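Local atomic coordinates of putative uncharacterized protein (Jonesia denitrificans, PDB entry 4KTB), a protein that is of unknown function but belongs to the Nudix hydrolase superfamily and is possibly an asymmetric diadenosine tetraphosphate hydrolase. Residues V40-V45 with D87-H92; A44-V49 with A73-R78; P99-S104 with G144-Q149; Q110-A115 with A137-V142. One frame throughout, in Å; residues are numbered along the deposited sequence.

Contact 1: residues V40-V45 with D87-H92; sequences VYVDAV and DALVRH
Val42, on strand 39-49, presses against Leu89 and His92 of helix 85-97, a strand-under-helix layer of the Nudix alpha/beta/alpha fold. By sequence this helix lies where the Nudix helix is expected, and the salt bridge of Arg91 to Glu83 is consistent with the arginine and glutamate of that motif. Strand and helix axes come within 8.9 Å, at 57° to each other. No hydrogen bond crosses the interface; the contacts are made through carbon atoms.

The main bump is the isopropyl group of Val42. Its CG2 lies between backbone N and carbonyl carbon (CG1 chi1 -72°), flanked by Leu89 CD2 and His92 CD2. The short Ala88 methyl stands further off, its CB 4.4 Å from Val42 CG2, where a longer side chain would crowd the valine. From the helix the reverse bump is Leu89: it and Val42 cross obliquely, with Leu89 CD2 3.8 Å from Val42 CB. Leu89 CD2 also lies 4.4 Å from Ala44 CB, where the short methyl offers the strand's own hollow. His92 contributes only carbon here, its NE2 being hydrogen-bonded to Arg78 O; Val42 CG2 meets the imidazole obliquely, 3.8 Å from His92 CD2.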
loop_
_atom_site.group_PDB
_atom_site.type_symbol
_atom_site.label_atom_id
_atom_site.label_comp_id
_atom_site.label_asym_id
_atom_site.label_seq_id
_atom_site.Cartn_x
_atom_site.Cartn_y
_atom_site.Cartn_z
ATOM N N VAL A 40 17.204 9.090 7.891
ATOM C CA VAL A 40 16.420 7.944 7.427
ATOM C C VAL A 40 16.423 6.842 8.482
ATOM O O VAL A 40 17.475 6.339 8.880
ATOM C CB VAL A 40 16.944 7.374 6.109
ATOM C CG1 VAL A 40 16.053 6.242 5.653
ATOM C CG2 VAL A 40 16.977 8.460 5.053
ATOM N N TYR A 41 15.226 6.479 8.920
ATOM C CA TYR A 41 15.022 5.497 9.963
ATOM C C TYR A 41 14.143 4.371 9.460
ATOM O O TYR A 41 13.493 4.509 8.442
ATOM C CB TYR A 41 14.327 6.163 11.156
ATOM C CG TYR A 41 15.306 6.575 12.206
ATOM C CD1 TYR A 41 16.352 7.418 11.899
ATOM C CD2 TYR A 41 15.213 6.083 13.492
ATOM C CE1 TYR A 41 17.267 7.787 12.861
ATOM C CE2 TYR A 41 16.121 6.444 14.463
ATOM C CZ TYR A 41 17.143 7.297 14.140
ATOM O OH TYR A 41 18.051 7.659 15.100
ATOM N N VAL A 42 14.132 3.260 10.191
ATOM C CA VAL A 42 13.100 2.238 10.029
ATOM C C VAL A 42 12.447 1.928 11.370
ATOM O O VAL A 42 13.078 2.045 12.422
ATOM C CB VAL A 42 13.640 0.898 9.429
ATOM C CG1 VAL A 42 13.992 1.037 7.944
ATOM C CG2 VAL A 42 14.829 0.382 10.237
ATOM N N ASP A 43 11.177 1.544 11.308
ATOM C CA ASP A 43 10.499 0.942 12.439
ATOM C C ASP A 43 9.986 -0.402 11.980
ATOM O O ASP A 43 9.453 -0.529 10.870
ATOM C CB ASP A 43 9.319 1.798 12.911
ATOM C CG ASP A 43 9.751 3.016 13.705
ATOM O OD1 ASP A 43 10.000 2.875 14.911
ATOM O OD2 ASP A 43 9.823 4.120 13.129
ATOM N N ALA A 44 10.180 -1.409 12.821
ATOM C CA ALA A 44 9.646 -2.729 12.552
ATOM C C ALA A 44 8.727 -3.085 13.696
ATOM O O ALA A 44 9.141 -3.040 14.847
ATOM C CB ALA A 44 10.759 -3.733 12.448
ATOM N N VAL A 45 7.485 -3.435 13.378
ATOM C CA VAL A 45 6.560 -3.961 14.375
ATOM C C VAL A 45 6.654 -5.487 14.353
ATOM O O VAL A 45 6.281 -6.129 13.364
ATOM C CB VAL A 45 5.117 -3.486 14.144
ATOM C CG1 VAL A 45 4.159 -4.309 14.957
ATOM C CG2 VAL A 45 4.958 -2.044 14.539
ATOM N N ASP A 87 17.833 -4.285 4.444
ATOM C CA ASP A 87 18.997 -4.774 5.187
ATOM C C ASP A 87 19.099 -4.123 6.569
ATOM O O ASP A 87 19.487 -4.764 7.540
ATOM C CB ASP A 87 20.299 -4.491 4.419
ATOM C CG ASP A 87 20.456 -5.351 3.182
ATOM O OD1 ASP A 87 19.961 -6.494 3.181
ATOM O OD2 ASP A 87 21.087 -4.877 2.210
ATOM N N ALA A 88 18.792 -2.833 6.633
ATOM C CA ALA A 88 18.664 -2.158 7.923
ATOM C C ALA A 88 17.598 -2.854 8.762
ATOM O O ALA A 88 17.723 -2.946 9.978
ATOM C CB ALA A 88 18.312 -0.696 7.738
ATOM N N LEU A 89 16.552 -3.353 8.111
ATOM C CA LEU A 89 15.500 -4.059 8.831
ATOM C C LEU A 89 16.083 -5.319 9.452
ATOM O O LEU A 89 15.886 -5.607 10.633
ATOM C CB LEU A 89 14.352 -4.434 7.893
ATOM C CG LEU A 89 13.446 -3.300 7.435
ATOM C CD1 LEU A 89 12.497 -3.848 6.398
ATOM C CD2 LEU A 89 12.683 -2.691 8.620
ATOM N N VAL A 90 16.812 -6.067 8.641
ATOM C CA VAL A 90 17.437 -7.293 9.107
ATOM C C VAL A 90 18.355 -6.999 10.287
ATOM O O VAL A 90 18.296 -7.655 11.327
ATOM C CB VAL A 90 18.265 -7.923 7.995
ATOM C CG1 VAL A 90 19.080 -9.066 8.541
ATOM C CG2 VAL A 90 17.365 -8.395 6.852
ATOM N N ARG A 91 19.198 -5.991 10.118
ATOM C CA ARG A 91 20.167 -5.617 11.135
ATOM C C ARG A 91 19.504 -5.232 12.445
ATOM O O ARG A 91 19.991 -5.564 13.513
ATOM C CB ARG A 91 21.021 -4.462 10.621
ATOM C CG ARG A 91 22.080 -4.016 11.580
ATOM C CD ARG A 91 23.053 -3.058 10.916
ATOM N NE ARG A 91 22.381 -1.861 10.423
ATOM C CZ ARG A 91 22.128 -0.795 11.168
ATOM N NH1 ARG A 91 22.485 -0.785 12.446
ATOM N NH2 ARG A 91 21.518 0.251 10.631
ATOM N N HIS A 92 18.380 -4.536 12.374
ATOM C CA HIS A 92 17.770 -4.013 13.596
ATOM C C HIS A 92 16.996 -5.101 14.305
ATOM O O HIS A 92 16.889 -5.105 15.527
ATOM C CB HIS A 92 16.907 -2.766 13.315
ATOM C CG HIS A 92 17.713 -1.523 13.093
ATOM N ND1 HIS A 92 18.398 -0.891 14.109
ATOM C CD2 HIS A 92 17.972 -0.810 11.967
ATOM C CE1 HIS A 92 19.038 0.159 13.623
ATOM N NE2 HIS A 92 18.796 0.230 12.326
#

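Contact 2: residues A44-V49 with A73-R78. With NA (sodium ion), chain E; EDO (1,2-ethanediol), chain P.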
loop_
_atom_site.group_PDB
_atom_site.type_symbol
_atom_site.label_atom_id
_atom_site.label_comp_id
_atom_site.label_asym_id
_atom_site.label_seq_id
_atom_site.Cartn_x
_atom_site.Cartn_y
_atom_site.Cartn_z
ATOM N N ALA A 44 10.180 -1.409 12.821
ATOM C CA ALA A 44 9.646 -2.729 12.552
ATOM C C ALA A 44 8.727 -3.085 13.696
ATOM O O ALA A 44 9.141 -3.040 14.847
ATOM C CB ALA A 44 10.759 -3.733 12.448
ATOM N N VAL A 45 7.485 -3.435 13.378
ATOM C CA VAL A 45 6.560 -3.961 14.375
ATOM C C VAL A 45 6.654 -5.487 14.353
ATOM O O VAL A 45 6.281 -6.129 13.364
ATOM C CB VAL A 45 5.117 -3.486 14.144
ATOM C CG1 VAL A 45 4.159 -4.309 14.957
ATOM C CG2 VAL A 45 4.958 -2.044 14.539
ATOM N N PRO A 46 7.188 -6.069 15.438
ATOM C CA PRO A 46 7.454 -7.512 15.432
ATOM C C PRO A 46 6.219 -8.288 15.855
ATOM O O PRO A 46 5.657 -8.012 16.929
ATOM C CB PRO A 46 8.561 -7.670 16.487
ATOM C CG PRO A 46 9.026 -6.233 16.807
ATOM C CD PRO A 46 7.809 -5.406 16.595
ATOM N N VAL A 47 5.795 -9.247 15.034
ATOM C CA VAL A 47 4.541 -9.942 15.311
ATOM C C VAL A 47 4.621 -11.451 15.197
ATOM O O VAL A 47 5.472 -11.998 14.494
ATOM C CB VAL A 47 3.398 -9.457 14.392
ATOM C CG1 VAL A 47 3.308 -7.944 14.377
ATOM C CG2 VAL A 47 3.579 -9.990 12.977
ATOM N N ARG A 48 3.719 -12.110 15.916
ATOM C CA ARG A 48 3.484 -13.535 15.761
ATOM C C ARG A 48 2.228 -13.692 14.941
ATOM O O ARG A 48 1.214 -13.058 15.235
ATOM C CB ARG A 48 3.255 -14.205 17.119
ATOM C CG ARG A 48 4.512 -14.393 17.970
ATOM C CD ARG A 48 4.182 -15.033 19.305
ATOM N NE ARG A 48 5.378 -15.260 20.106
ATOM C CZ ARG A 48 5.372 -15.507 21.408
ATOM N NH1 ARG A 48 4.226 -15.555 22.070
ATOM N NH2 ARG A 48 6.519 -15.703 22.038
ATOM N N VAL A 49 2.291 -14.537 13.920
ATOM C CA VAL A 49 1.133 -14.755 13.060
ATOM C C VAL A 49 0.720 -16.228 13.040
ATOM O O VAL A 49 1.529 -17.109 13.353
ATOM C CB VAL A 49 1.394 -14.265 11.610
ATOM C CG1 VAL A 49 1.707 -12.782 11.587
ATOM C CG2 VAL A 49 2.529 -15.040 10.979
ATOM N N ALA A 73 9.082 -0.339 23.524
ATOM C CA ALA A 73 9.582 0.121 22.228
ATOM C C ALA A 73 9.401 -0.869 21.088
ATOM O O ALA A 73 9.548 -2.076 21.267
ATOM C CB ALA A 73 11.057 0.509 22.330
ATOM N N LEU A 74 9.112 -0.328 19.909
ATOM C CA LEU A 74 9.161 -1.083 18.670
ATOM C C LEU A 74 10.619 -1.344 18.298
ATOM O O LEU A 74 11.542 -0.951 19.008
ATOM C CB LEU A 74 8.478 -0.285 17.565
ATOM C CG LEU A 74 7.026 0.062 17.888
ATOM C CD1 LEU A 74 6.428 0.989 16.840
ATOM C CD2 LEU A 74 6.225 -1.197 17.946
ATOM N N VAL A 75 10.838 -2.010 17.178
ATOM C CA VAL A 75 12.199 -2.178 16.704
ATOM C C VAL A 75 12.490 -1.039 15.728
ATOM O O VAL A 75 11.824 -0.902 14.705
ATOM C CB VAL A 75 12.388 -3.561 16.082
ATOM C CG1 VAL A 75 13.690 -3.636 15.266
ATOM C CG2 VAL A 75 12.342 -4.628 17.184
ATOM N N SER A 76 13.470 -0.206 16.069
ATOM C CA SER A 76 13.604 1.095 15.426
ATOM C C SER A 76 15.047 1.576 15.350
ATOM O O SER A 76 15.820 1.413 16.291
ATOM C CB SER A 76 12.764 2.125 16.181
ATOM O OG SER A 76 12.981 3.431 15.684
ATOM N N GLY A 77 15.405 2.186 14.229
ATOM C CA GLY A 77 16.750 2.693 14.095
ATOM C C GLY A 77 17.095 3.241 12.730
ATOM O O GLY A 77 16.338 3.118 11.765
ATOM N N ARG A 78 18.278 3.829 12.669
ATOM C CA ARG A 78 18.748 4.573 11.523
ATOM C C ARG A 78 19.110 3.628 10.389
ATOM O O ARG A 78 19.480 2.482 10.626
ATOM C CB ARG A 78 19.976 5.369 11.958
ATOM C CG ARG A 78 20.433 6.439 10.997
ATOM C CD ARG A 78 21.566 7.252 11.622
ATOM N NE ARG A 78 22.802 6.480 11.769
ATOM C CZ ARG A 78 23.736 6.378 10.825
ATOM N NH1 ARG A 78 23.575 6.993 9.658
ATOM N NH2 ARG A 78 24.828 5.656 11.043
HETATM NA NA NA E . 16.964 0.806 18.166
HETATM C C1 EDO P . 5.231 -14.806 25.227
HETATM O O1 EDO P . 5.518 -16.055 24.592
HETATM C C2 EDO P . 3.838 -14.844 25.845
HETATM O O2 EDO P . 2.866 -15.162 24.843
HETATM O O HOH W 1 14.881 -0.074 18.863
HETATM O O HOH W 2 17.724 -0.966 16.889
HETATM O O HOH W 3 15.843 2.322 19.439
HETATM O O HOH W 4 17.370 -0.856 20.447
HETATM O O HOH W 5 18.953 2.088 17.764
#
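Val75 against Pro46 and Val45 against Leu74 are brought together by one shared valine torsion, chi1 166°, which sets CG1 anti to the backbone N and leaves CG2 beside that N. Val75 CG2 thereby lies 3.7 Å from Pro46 CG, and Val45 CG2 lies 3.7 Å from Leu74 CD2. The two pairs serve different faces of the sheet: Val75, Pro46 and Ala44 lie under helix 85-97, while Val45 and Leu74 meet helix 176-186, so the strands form the middle layer of the Nudix sandwich.

Between them, Ala44 and Val75 make an antiparallel hydrogen-bonded pair. Ala44 N donates to Val75 O at 2.6 Å with a nearly straight N-H...O angle of 165°, and Val75 N returns a longer bond of 3.1 Å to Ala44 O. Alanine keeps the pair slim, its CB 4.0 Å from Val75 CB. At Leu74 the segment leaves the pairing, and Pro46, which has no N-H to offer, makes its backbone bond with Gly59 of strand 55-64 instead.

At the next residue the backbone is used on its other edge. Ser76 O binds the sodium ion at 2.3 Å, with four waters close to the metal and a fifth at a longer distance. One of the close waters also accepts a hydrogen bond from Ser76 N. The contact holds no charged pair: amides pair inward across the strands, while the peptide groups of Ser76 turn outward to the ion, which would probably polarise its carbonyl.

Contact 3: residues P99-S104 with G144-Q149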
loop_
_atom_site.group_PDB
_atom_site.type_symbol
_atom_site.label_atom_id
_atom_site.label_comp_id
_atom_site.label_asym_id
_atom_site.label_seq_id
_atom_site.Cartn_x
_atom_site.Cartn_y
_atom_site.Cartn_z
ATOM N N PRO A 99 19.759 -13.303 16.879
ATOM C CA PRO A 99 20.073 -13.728 15.517
ATOM C C PRO A 99 19.210 -14.868 15.022
ATOM O O PRO A 99 19.354 -15.269 13.871
ATOM C CB PRO A 99 21.509 -14.214 15.645
ATOM C CG PRO A 99 21.562 -14.777 17.025
ATOM C CD PRO A 99 20.699 -13.873 17.859
ATOM N N VAL A 100 18.336 -15.394 15.865
ATOM C CA VAL A 100 17.483 -16.479 15.415
ATOM C C VAL A 100 15.998 -16.113 15.438
ATOM O O VAL A 100 15.146 -16.997 15.472
ATOM C CB VAL A 100 17.711 -17.762 16.232
ATOM C CG1 VAL A 100 19.132 -18.282 16.026
ATOM C CG2 VAL A 100 17.437 -17.502 17.712
ATOM N N ALA A 101 15.687 -14.817 15.399
ATOM C CA ALA A 101 14.292 -14.372 15.418
ATOM C C ALA A 101 13.550 -14.788 14.152
ATOM O O ALA A 101 12.330 -14.903 14.145
ATOM C CB ALA A 101 14.220 -12.869 15.596
ATOM N N LEU A 102 14.311 -15.005 13.087
ATOM C CA LEU A 102 13.762 -15.402 11.794
ATOM C C LEU A 102 12.650 -14.480 11.311
ATOM O O LEU A 102 11.511 -14.913 11.132
ATOM C CB LEU A 102 13.213 -16.829 11.848
ATOM C CG LEU A 102 14.136 -17.959 12.289
ATOM C CD1 LEU A 102 13.386 -19.293 12.273
ATOM C CD2 LEU A 102 15.359 -18.008 11.390
ATOM N N PRO A 103 12.978 -13.206 11.092
ATOM C CA PRO A 103 11.958 -12.288 10.591
ATOM C C PRO A 103 11.572 -12.631 9.150
ATOM O O PRO A 103 12.401 -13.165 8.399
ATOM C CB PRO A 103 12.683 -10.943 10.610
ATOM C CG PRO A 103 14.156 -11.300 10.499
ATOM C CD PRO A 103 14.271 -12.537 11.324
ATOM N N SER A 104 10.332 -12.333 8.775
ATOM C CA SER A 104 9.952 -12.332 7.369
ATOM C C SER A 104 9.983 -10.904 6.834
ATOM O O SER A 104 9.004 -10.168 6.948
ATOM C CB SER A 104 8.567 -12.930 7.180
ATOM O OG SER A 104 8.576 -14.305 7.496
ATOM N N GLY A 144 11.134 -17.248 14.241
ATOM C CA GLY A 144 11.952 -17.997 15.183
ATOM C C GLY A 144 11.887 -17.474 16.605
ATOM O O GLY A 144 11.082 -16.602 16.924
ATOM N N ASP A 145 12.738 -18.009 17.470
ATOM C CA ASP A 145 12.734 -17.601 18.862
ATOM C C ASP A 145 13.466 -16.269 19.014
ATOM O O ASP A 145 14.433 -15.987 18.298
ATOM C CB ASP A 145 13.361 -18.688 19.747
ATOM C CG ASP A 145 12.558 -19.988 19.747
ATOM O OD1 ASP A 145 11.546 -20.067 20.477
ATOM O OD2 ASP A 145 12.940 -20.939 19.030
ATOM N N CYS A 146 12.970 -15.442 19.928
ATOM C CA CYS A 146 13.518 -14.113 20.148
ATOM C C CYS A 146 13.953 -13.969 21.592
ATOM O O CYS A 146 13.397 -14.609 22.484
ATOM C CB CYS A 146 12.462 -13.046 19.858
ATOM S SG CYS A 146 11.809 -12.995 18.200
ATOM N N SER A 147 14.940 -13.120 21.830
ATOM C CA SER A 147 15.277 -12.764 23.197
ATOM C C SER A 147 15.742 -11.320 23.195
ATOM O O SER A 147 16.529 -10.928 22.332
ATOM C CB SER A 147 16.345 -13.689 23.776
ATOM O OG SER A 147 17.549 -13.648 23.038
ATOM N N PRO A 148 15.249 -10.522 24.151
ATOM C CA PRO A 148 15.591 -9.095 24.199
ATOM C C PRO A 148 17.099 -8.892 24.327
ATOM O O PRO A 148 17.722 -9.429 25.249
ATOM C CB PRO A 148 14.874 -8.598 25.462
ATOM C CG PRO A 148 14.686 -9.830 26.305
ATOM C CD PRO A 148 14.458 -10.948 25.316
ATOM N N GLN A 149 17.685 -8.124 23.414
ATOM C CA GLN A 149 19.137 -7.948 23.408
ATOM C C GLN A 149 19.610 -6.594 23.933
ATOM O O GLN A 149 18.866 -5.609 23.932
ATOM C CB GLN A 149 19.698 -8.140 21.993
ATOM C CG GLN A 149 19.214 -9.383 21.262
ATOM C CD GLN A 149 19.918 -10.637 21.713
ATOM O OE1 GLN A 149 19.278 -11.627 22.066
ATOM N NE2 GLN A 149 21.242 -10.611 21.691
#
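Val100 CG2 lies 3.4 Å from the backbone oxygen Asp145 O, the methyl being set between backbone N and carbonyl carbon (CG1 chi1 -64°). The carbonyl of Val100 runs beside segment 144-149, where Val100 O receives a CA-H...O contact from Gly144 CA, also at 3.4 Å. A side chain on Gly144 would run into that oxygen and into Leu102 CG, so the bare residue suits this close passage.

Ala101 follows, the buried residue of the group. Its CA gives a CA-H...O contact to Asp145 O at 3.3 Å, and its methyl lies 3.6 Å from Cys146 SG, an apolar pair set against helix 85-97 through Ile93 and Leu97. Here the loop leaving that helix lies beside the loop joining strands 133-141 and 154-158, at an outer edge of the Nudix sandwich. Ala101 O accepts the one hydrogen bond of the contact, from Gly144 N at 2.6 Å, the donor standing 56° out of the carbonyl plane.

Leu102 has a left-handed backbone conformation and sets CB 3.2 Å from Gly144 N, with CD1 tight against Gly144 CA at 3.5 Å. Beyond Pro103, Ser104 carries the chain on to a backbone hydrogen bond with Pro141.

Contact 4: residues Q110-A115 with A137-V142; sequences QPFTVA and AYIVPV
Ala137 is held by backbone bonds with Phe112 and Thr113, where the chain of strand 113-118 runs beside strand 133-141 in the antiparallel part of the Nudix sheet. Phe112 N donates to Ala137 O at 3.0 Å, bent to 144°, and Ala137 N donates almost straight to Thr113 O at 3.2 Å. Tyr138 OH is hydrogen-bonded to Pro109 O, and Pro111 O accepts from Gln110 NE2 of a second subunit, so the turn also lies at an assembly interface.

A CH-pi contact joins Pro111 to Tyr138: Pro111 CB stands over the Tyr138 ring, 4.0 Å from its centroid and 18° off the normal. The compact, rigid proline ring suits a place over the aromatic face. An alanine in place of Tyr138 would probably leave Pro111 CB without its aromatic cover and Pro109 O without this donor.

Apolar contacts gather round Phe112. Its CG sits between the backbone N and the carbonyl carbon (chi1 81°), and CE2 reaches Ala137 CB at 3.5 Å, a methyl small enough to admit the ring. Thr113 CG2 adds to this patch at 3.9 Å from Ala137 CB. The ring's edge is turned to the neighbouring strand, with Phe112 CD2 3.9 Å from Tyr138 CA, which lies near the ring plane.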
loop_
_atom_site.group_PDB
_atom_site.type_symbol
_atom_site.label_atom_id
_atom_site.label_comp_id
_atom_site.label_asym_id
_atom_site.label_seq_id
_atom_site.Cartn_x
_atom_site.Cartn_y
_atom_site.Cartn_z
ATOM N N GLN A 110 7.451 -1.103 0.090
ATOM C CA GLN A 110 6.395 -0.190 0.499
ATOM C C GLN A 110 6.081 -0.329 1.986
ATOM O O GLN A 110 5.605 -1.369 2.418
ATOM C CB GLN A 110 5.107 -0.446 -0.282
ATOM C CG GLN A 110 4.013 0.571 0.052
ATOM C CD GLN A 110 2.714 0.282 -0.662
ATOM O OE1 GLN A 110 2.307 -0.876 -0.778
ATOM N NE2 GLN A 110 2.056 1.328 -1.153
ATOM N N PRO A 111 6.323 0.728 2.773
ATOM C CA PRO A 111 5.990 0.561 4.189
ATOM C C PRO A 111 4.504 0.691 4.385
ATOM O O PRO A 111 3.802 1.123 3.480
ATOM C CB PRO A 111 6.701 1.735 4.856
ATOM C CG PRO A 111 6.674 2.806 3.811
ATOM C CD PRO A 111 6.832 2.078 2.480
ATOM N N PHE A 112 4.016 0.329 5.557
ATOM C CA PHE A 112 2.613 0.535 5.793
ATOM C C PHE A 112 2.360 2.006 6.099
ATOM O O PHE A 112 1.235 2.487 5.980
ATOM C CB PHE A 112 2.093 -0.401 6.881
ATOM C CG PHE A 112 2.378 0.057 8.277
ATOM C CD1 PHE A 112 1.522 0.935 8.928
ATOM C CD2 PHE A 112 3.475 -0.427 8.959
ATOM C CE1 PHE A 112 1.777 1.342 10.218
ATOM C CE2 PHE A 112 3.734 -0.026 10.251
ATOM C CZ PHE A 112 2.885 0.860 10.881
ATOM N N THR A 113 3.403 2.728 6.484
ATOM C CA THR A 113 3.280 4.170 6.684
ATOM C C THR A 113 4.650 4.770 6.761
ATOM O O THR A 113 5.646 4.063 6.736
ATOM C CB THR A 113 2.543 4.567 7.994
ATOM O OG1 THR A 113 2.201 5.951 7.940
ATOM C CG2 THR A 113 3.444 4.391 9.191
ATOM N N VAL A 114 4.680 6.089 6.840
ATOM C CA VAL A 114 5.893 6.804 7.132
ATOM C C VAL A 114 5.645 7.636 8.378
ATOM O O VAL A 114 4.710 8.421 8.431
ATOM C CB VAL A 114 6.311 7.694 5.981
ATOM C CG1 VAL A 114 7.546 8.480 6.365
ATOM C CG2 VAL A 114 6.575 6.861 4.724
ATOM N N ALA A 115 6.480 7.431 9.388
ATOM C CA ALA A 115 6.344 8.123 10.668
ATOM C C ALA A 115 7.416 9.203 10.746
ATOM O O ALA A 115 8.620 8.901 10.725
ATOM C CB ALA A 115 6.505 7.159 11.816
ATOM N N ALA A 137 7.981 2.426 8.130
ATOM C CA ALA A 137 7.540 1.492 9.147
ATOM C C ALA A 137 7.042 0.224 8.501
ATOM O O ALA A 137 6.333 0.267 7.503
ATOM C CB ALA A 137 6.468 2.110 10.023
ATOM N N TYR A 138 7.419 -0.910 9.072
ATOM C CA TYR A 138 6.929 -2.173 8.565
ATOM C C TYR A 138 6.459 -3.069 9.695
ATOM O O TYR A 138 6.965 -3.005 10.808
ATOM C CB TYR A 138 8.016 -2.891 7.762
ATOM C CG TYR A 138 8.606 -2.096 6.618
ATOM C CD1 TYR A 138 9.617 -1.183 6.849
ATOM C CD2 TYR A 138 8.173 -2.280 5.310
ATOM C CE1 TYR A 138 10.177 -0.462 5.823
ATOM C CE2 TYR A 138 8.734 -1.554 4.261
ATOM C CZ TYR A 138 9.740 -0.645 4.540
ATOM O OH TYR A 138 10.325 0.096 3.554
ATOM N N ILE A 139 5.471 -3.898 9.395
ATOM C CA ILE A 139 5.116 -5.002 10.266
ATOM C C ILE A 139 5.991 -6.191 9.883
ATOM O O ILE A 139 5.984 -6.634 8.725
ATOM C CB ILE A 139 3.665 -5.410 10.058
ATOM C CG1 ILE A 139 2.728 -4.333 10.597
ATOM C CG2 ILE A 139 3.364 -6.723 10.747
ATOM C CD1 ILE A 139 1.295 -4.551 10.181
ATOM N N VAL A 140 6.729 -6.724 10.850
ATOM C CA VAL A 140 7.631 -7.831 10.569
ATOM C C VAL A 140 7.277 -9.082 11.377
ATOM O O VAL A 140 7.430 -9.112 12.601
ATOM C CB VAL A 140 9.099 -7.458 10.798
ATOM C CG1 VAL A 140 9.993 -8.601 10.321
ATOM C CG2 VAL A 140 9.461 -6.162 10.070
ATOM N N PRO A 141 6.761 -10.112 10.689
ATOM C CA PRO A 141 6.529 -11.330 11.453
ATOM C C PRO A 141 7.888 -11.942 11.724
ATOM O O PRO A 141 8.788 -11.820 10.882
ATOM C CB PRO A 141 5.711 -12.208 10.492
ATOM C CG PRO A 141 5.126 -11.232 9.480
ATOM C CD PRO A 141 6.213 -10.201 9.325
ATOM N N VAL A 142 8.049 -12.526 12.905
ATOM C CA VAL A 142 9.267 -13.251 13.226
ATOM C C VAL A 142 8.898 -14.697 13.365
ATOM O O VAL A 142 7.915 -15.031 14.030
ATOM C CB VAL A 142 9.923 -12.762 14.520
ATOM C CG1 VAL A 142 10.718 -11.510 14.246
ATOM C CG2 VAL A 142 8.870 -12.509 15.577
#

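How the contacts relate
Strand 39-49 opens the chain's path through these contacts. Contact 2 closes the shorter loop, bringing 73-78 back beside 44-49; contact 1 encloses it, since the chain then runs on into helix 85-97 and folds over 40-45. The two share Ala44 and Val45. Further along, contact 3 spans from the loop after that helix to the loop after strand 133-141, and contact 4, between 110-115 and 137-142, is nested inside it. The two nested pairs follow in series and none cross. They are joined across the sheet, where Val45 pairs with Tyr138 and Val140 through backbone bonds, tying strand 39-49, its helix cover and the later strands into one sandwich.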